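Local atomic coordinates of elongation factor G (Thermus thermophilus, PDB entry 2DY1), a protein that binds GTP with a magnesium ion and, as expected of an elongation factor G, probably acts as a GTPase in the elongation stage of translation. Residues T61-V66 with E407-L412. Residues are numbered along the deposited sequence; the frame is centred on the assembly and turned at random.
Sequences TVRTGV and EEDPSL. With MG (magnesium ion), chain B; GTP (guanosine-5'-triphosphate), chain C.
Arg-63 reaches from the GTP-binding domain to Glu-408 and Asp-409, where helix 392-408 of domain III ends. Its CB points toward that helix end, and the chain, bent at chi2 and chi3, brings the guanidinium beside Glu-408 O. NE turns to Gln-292 of strand 285-294, so domain 2 also shares this arginine. Glu-408 CG lies over one guanidinium face, offset toward the rim, 3.4 Å from NH2. NH2 donates to Glu-408 O at 2.8 Å; the N-H...O angle of 135° makes this a bent bond, and the donor stands 39° out of the carbonyl plane, not on a lone pair. NH1 approaches Asp-409 CB obliquely and weakly meets a water that donates to Asp-409 OD1 at 2.7 Å. That oxygen also accepts from Ser-411 N (3.0 Å), forming an Asx turn, and from Ser-411 OG. Glu-408 OE1 accepts from Val-293 N, and OE2 forms a salt bridge with Arg-439. With an alanine here in place of Arg-63, Glu-408 O would probably lose this donor and Gln-292 OE1 its partner. Two residues upstream, Thr-61 OG1 binds magnesium. The interdomain link thus rests on one bond to a backbone carbonyl, with a weak water bridge beside it; neither Glu-408 nor Asp-409 pairs its charge directly with Arg-63.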
ATOM      1  N   THR A  61     -11.902   8.292   1.849  1.00  8.75           N
ATOM      2  CA  THR A  61     -10.790   8.695   2.677  1.00 10.43           C
ATOM      3  C   THR A  61      -9.472   8.324   2.006  1.00 10.71           C
ATOM      4  O   THR A  61      -9.056   7.163   1.985  1.00 10.07           O
ATOM      5  CB  THR A  61     -10.947   8.030   4.067  1.00  6.87           C
ATOM      6  OG1 THR A  61     -12.127   8.565   4.668  1.00  6.89           O
ATOM      7  CG2 THR A  61      -9.749   8.332   4.983  1.00  9.53           C
ATOM      8  N   VAL A  62      -8.800   9.341   1.470  1.00 10.63           N
ATOM      9  CA  VAL A  62      -7.523   9.167   0.787  1.00  8.12           C
ATOM     10  C   VAL A  62      -6.397   9.217   1.818  1.00  9.10           C
ATOM     11  O   VAL A  62      -5.366   8.556   1.654  1.00 10.05           O
ATOM     12  CB  VAL A  62      -7.330  10.309  -0.240  1.00  9.21           C
ATOM     13  CG1 VAL A  62      -5.929  10.274  -0.861  1.00  9.16           C
ATOM     14  CG2 VAL A  62      -8.413  10.193  -1.306  1.00 11.42           C
ATOM     15  N   ARG A  63      -6.619  10.015   2.863  1.00 10.14           N
ATOM     16  CA  ARG A  63      -5.630  10.210   3.914  1.00  8.38           C
ATOM     17  C   ARG A  63      -6.242   9.999   5.279  1.00  9.29           C
ATOM     18  O   ARG A  63      -7.317  10.530   5.579  1.00  9.64           O
ATOM     19  CB  ARG A  63      -5.077  11.635   3.857  1.00  9.48           C
ATOM     20  CG  ARG A  63      -4.521  12.068   2.485  1.00  9.02           C
ATOM     21  CD  ARG A  63      -3.334  11.250   2.050  1.00  8.99           C
ATOM     22  NE  ARG A  63      -2.189  11.508   2.931  1.00  9.28           N
ATOM     23  CZ  ARG A  63      -1.050  10.819   2.894  1.00  8.93           C
ATOM     24  NH1 ARG A  63      -0.885   9.831   2.027  1.00 10.44           N
ATOM     25  NH2 ARG A  63      -0.061  11.131   3.732  1.00 11.44           N
ATOM     26  N   THR A  64      -5.562   9.209   6.106  1.00  9.46           N
ATOM     27  CA  THR A  64      -6.023   8.971   7.461  1.00  8.15           C
ATOM     28  C   THR A  64      -6.216  10.278   8.228  1.00 11.12           C
ATOM     29  O   THR A  64      -5.370  11.179   8.161  1.00 11.39           O
ATOM     30  CB  THR A  64      -4.976   8.132   8.206  1.00  7.69           C
ATOM     31  OG1 THR A  64      -4.789   6.902   7.501  1.00  9.54           O
ATOM     32  CG2 THR A  64      -5.405   7.863   9.660  1.00  9.56           C
ATOM     33  N   GLY A  65      -7.339  10.376   8.936  1.00  9.14           N
ATOM     34  CA  GLY A  65      -7.628  11.540   9.764  1.00  8.17           C
ATOM     35  C   GLY A  65      -7.643  11.124  11.227  1.00 11.10           C
ATOM     36  O   GLY A  65      -8.115  10.053  11.574  1.00 10.23           O
ATOM     37  N   VAL A  66      -7.097  11.976  12.086  1.00  8.75           N
ATOM     38  CA  VAL A  66      -7.082  11.697  13.519  1.00  8.52           C
ATOM     39  C   VAL A  66      -8.287  12.350  14.188  1.00 10.91           C
ATOM     40  O   VAL A  66      -8.629  13.513  13.910  1.00 12.29           O
ATOM     41  CB  VAL A  66      -5.779  12.242  14.165  1.00  8.40           C
ATOM     42  CG1 VAL A  66      -5.772  11.907  15.660  1.00 13.49           C
ATOM     43  CG2 VAL A  66      -4.559  11.621  13.476  1.00 10.33           C
ATOM     44  N   GLU A 407       7.160  12.742   0.131  1.00 13.89           N
ATOM     45  CA  GLU A 407       7.290  12.838   1.593  1.00 14.03           C
ATOM     46  C   GLU A 407       5.947  12.454   2.184  1.00 13.84           C
ATOM     47  O   GLU A 407       5.861  11.703   3.166  1.00 14.45           O
ATOM     48  CB  GLU A 407       7.569  14.270   2.054  1.00 20.71           C
ATOM     49  CG  GLU A 407       8.988  14.692   2.026  1.00 25.41           C
ATOM     50  CD  GLU A 407       9.864  13.839   2.923  1.00 23.18           C
ATOM     51  OE1 GLU A 407       9.451  13.490   4.061  1.00 20.19           O
ATOM     52  OE2 GLU A 407      10.980  13.535   2.479  1.00 25.12           O
ATOM     53  N   GLU A 408       4.883  13.001   1.601  1.00 11.43           N
ATOM     54  CA  GLU A 408       3.546  12.746   2.079  1.00 12.75           C
ATOM     55  C   GLU A 408       3.126  11.319   1.773  1.00 12.58           C
ATOM     56  O   GLU A 408       2.450  10.672   2.581  1.00 15.35           O
ATOM     57  CB  GLU A 408       2.593  13.759   1.410  1.00 15.93           C
ATOM     58  CG  GLU A 408       1.176  13.693   1.834  1.00 19.55           C
ATOM     59  CD  GLU A 408       0.383  14.841   1.234  1.00 15.07           C
ATOM     60  OE1 GLU A 408       0.345  15.942   1.833  1.00 15.08           O
ATOM     61  OE2 GLU A 408      -0.200  14.613   0.158  1.00 13.83           O
ATOM     62  N   ASP A 409       3.565  10.791   0.630  1.00 12.12           N
ATOM     63  CA  ASP A 409       3.148   9.449   0.247  1.00 10.62           C
ATOM     64  C   ASP A 409       4.273   8.564  -0.249  1.00 12.01           C
ATOM     65  O   ASP A 409       4.529   8.452  -1.442  1.00 10.57           O
ATOM     66  CB  ASP A 409       2.049   9.546  -0.820  1.00 11.14           C
ATOM     67  CG  ASP A 409       1.467   8.201  -1.186  1.00 13.73           C
ATOM     68  OD1 ASP A 409       1.824   7.157  -0.582  1.00 10.16           O
ATOM     69  OD2 ASP A 409       0.622   8.187  -2.096  1.00 12.58           O
ATOM     70  N   PRO A 410       4.980   7.920   0.687  1.00 12.16           N
ATOM     71  CA  PRO A 410       6.092   7.026   0.354  1.00 13.15           C
ATOM     72  C   PRO A 410       5.640   5.694  -0.263  1.00 12.40           C
ATOM     73  O   PRO A 410       6.474   4.807  -0.514  1.00 14.69           O
ATOM     74  CB  PRO A 410       6.812   6.845   1.705  1.00 14.59           C
ATOM     75  CG  PRO A 410       6.407   8.049   2.494  1.00 19.16           C
ATOM     76  CD  PRO A 410       4.953   8.213   2.130  1.00 14.29           C
ATOM     77  N   SER A 411       4.328   5.531  -0.485  1.00 10.71           N
ATOM     78  CA  SER A 411       3.844   4.309  -1.127  1.00 10.07           C
ATOM     79  C   SER A 411       3.943   4.444  -2.648  1.00 14.14           C
ATOM     80  O   SER A 411       3.670   3.494  -3.376  1.00 14.54           O
ATOM     81  CB  SER A 411       2.398   3.977  -0.730  1.00 11.65           C
ATOM     82  OG  SER A 411       1.455   4.748  -1.463  1.00 12.59           O
ATOM     83  N   LEU A 412       4.285   5.643  -3.118  1.00 12.04           N
ATOM     84  CA  LEU A 412       4.530   5.863  -4.541  1.00 11.12           C
ATOM     85  C   LEU A 412       6.042   5.626  -4.728  1.00 15.20           C
ATOM     86  O   LEU A 412       6.806   5.738  -3.766  1.00 17.32           O
ATOM     87  CB  LEU A 412       4.247   7.325  -4.934  1.00 11.69           C
ATOM     88  CG  LEU A 412       2.778   7.756  -4.919  1.00 11.33           C
ATOM     89  CD1 LEU A 412       2.685   9.280  -4.892  1.00 14.81           C
ATOM     90  CD2 LEU A 412       2.082   7.181  -6.153  1.00 14.71           C
TER
HETATM   91 MG    MG B 701     -13.749   7.368   5.053  1.00  9.28          MG
HETATM   92  PG  GTP C 700     -14.072   5.074   2.715  1.00 10.86           P
HETATM   93  O1G GTP C 700     -14.208   5.490   1.169  1.00 13.18           O
HETATM   94  O2G GTP C 700     -13.296   6.234   3.506  1.00 10.80           O
HETATM   95  O3G GTP C 700     -13.443   3.747   2.905  1.00 14.90           O
HETATM   96  O3B GTP C 700     -15.607   5.092   3.204  1.00  9.77           O
HETATM   97  PB  GTP C 700     -16.081   5.116   4.737  1.00 11.27           P
HETATM   98  O1B GTP C 700     -15.947   3.751   5.297  1.00 11.91           O
HETATM   99  O2B GTP C 700     -15.402   6.223   5.452  1.00  8.00           O
HETATM  100  O3A GTP C 700     -17.658   5.366   4.580  1.00 13.85           O
HETATM  101  PA  GTP C 700     -18.351   6.811   4.639  1.00 14.91           P
HETATM  102  O1A GTP C 700     -18.436   7.247   6.051  1.00 14.79           O
HETATM  103  O2A GTP C 700     -17.685   7.701   3.660  1.00 15.16           O
HETATM  104  O5' GTP C 700     -19.848   6.501   4.143  1.00 13.65           O
HETATM  105  C5' GTP C 700     -20.067   6.228   2.758  1.00 14.65           C
HETATM  106  C4' GTP C 700     -21.556   6.332   2.438  1.00 19.65           C
HETATM  107  O4' GTP C 700     -22.236   5.479   3.373  1.00 15.10           O
HETATM  108  C3' GTP C 700     -22.050   7.755   2.709  1.00 20.18           C
HETATM  109  O3' GTP C 700     -23.132   8.052   1.821  1.00 24.77           O
HETATM  110  C2' GTP C 700     -22.556   7.666   4.148  1.00 19.94           C
HETATM  111  O2' GTP C 700     -23.597   8.628   4.344  1.00 21.94           O
HETATM  112  C1' GTP C 700     -23.188   6.276   4.094  1.00 11.76           C
HETATM  113  N9  GTP C 700     -23.400   5.684   5.434  1.00 14.53           N
HETATM  114  C8  GTP C 700     -22.476   5.535   6.381  1.00 13.98           C
HETATM  115  N7  GTP C 700     -22.985   4.843   7.398  1.00 14.05           N
HETATM  116  C5  GTP C 700     -24.249   4.553   7.102  1.00 13.10           C
HETATM  117  C6  GTP C 700     -25.258   3.867   7.770  1.00 18.90           C
HETATM  118  O6  GTP C 700     -25.064   3.327   8.858  1.00 16.27           O
HETATM  119  N1  GTP C 700     -26.514   3.762   7.158  1.00 16.72           N
HETATM  120  C2  GTP C 700     -26.729   4.339   5.900  1.00 20.68           C
HETATM  121  N2  GTP C 700     -27.919   4.239   5.314  1.00 19.77           N
HETATM  122  N3  GTP C 700     -25.729   4.989   5.285  1.00 17.96           N
HETATM  123  C4  GTP C 700     -24.520   5.101   5.853  1.00 16.38           C
HETATM  124  O   HOH W   1       0.701   6.936   1.896  1.00 15.85           O
HETATM  125  O   HOH W   2     -14.945   8.653   3.912  1.00 11.70           O
HETATM  126  O   HOH W   3     -12.597   6.224   6.371  1.00  8.96           O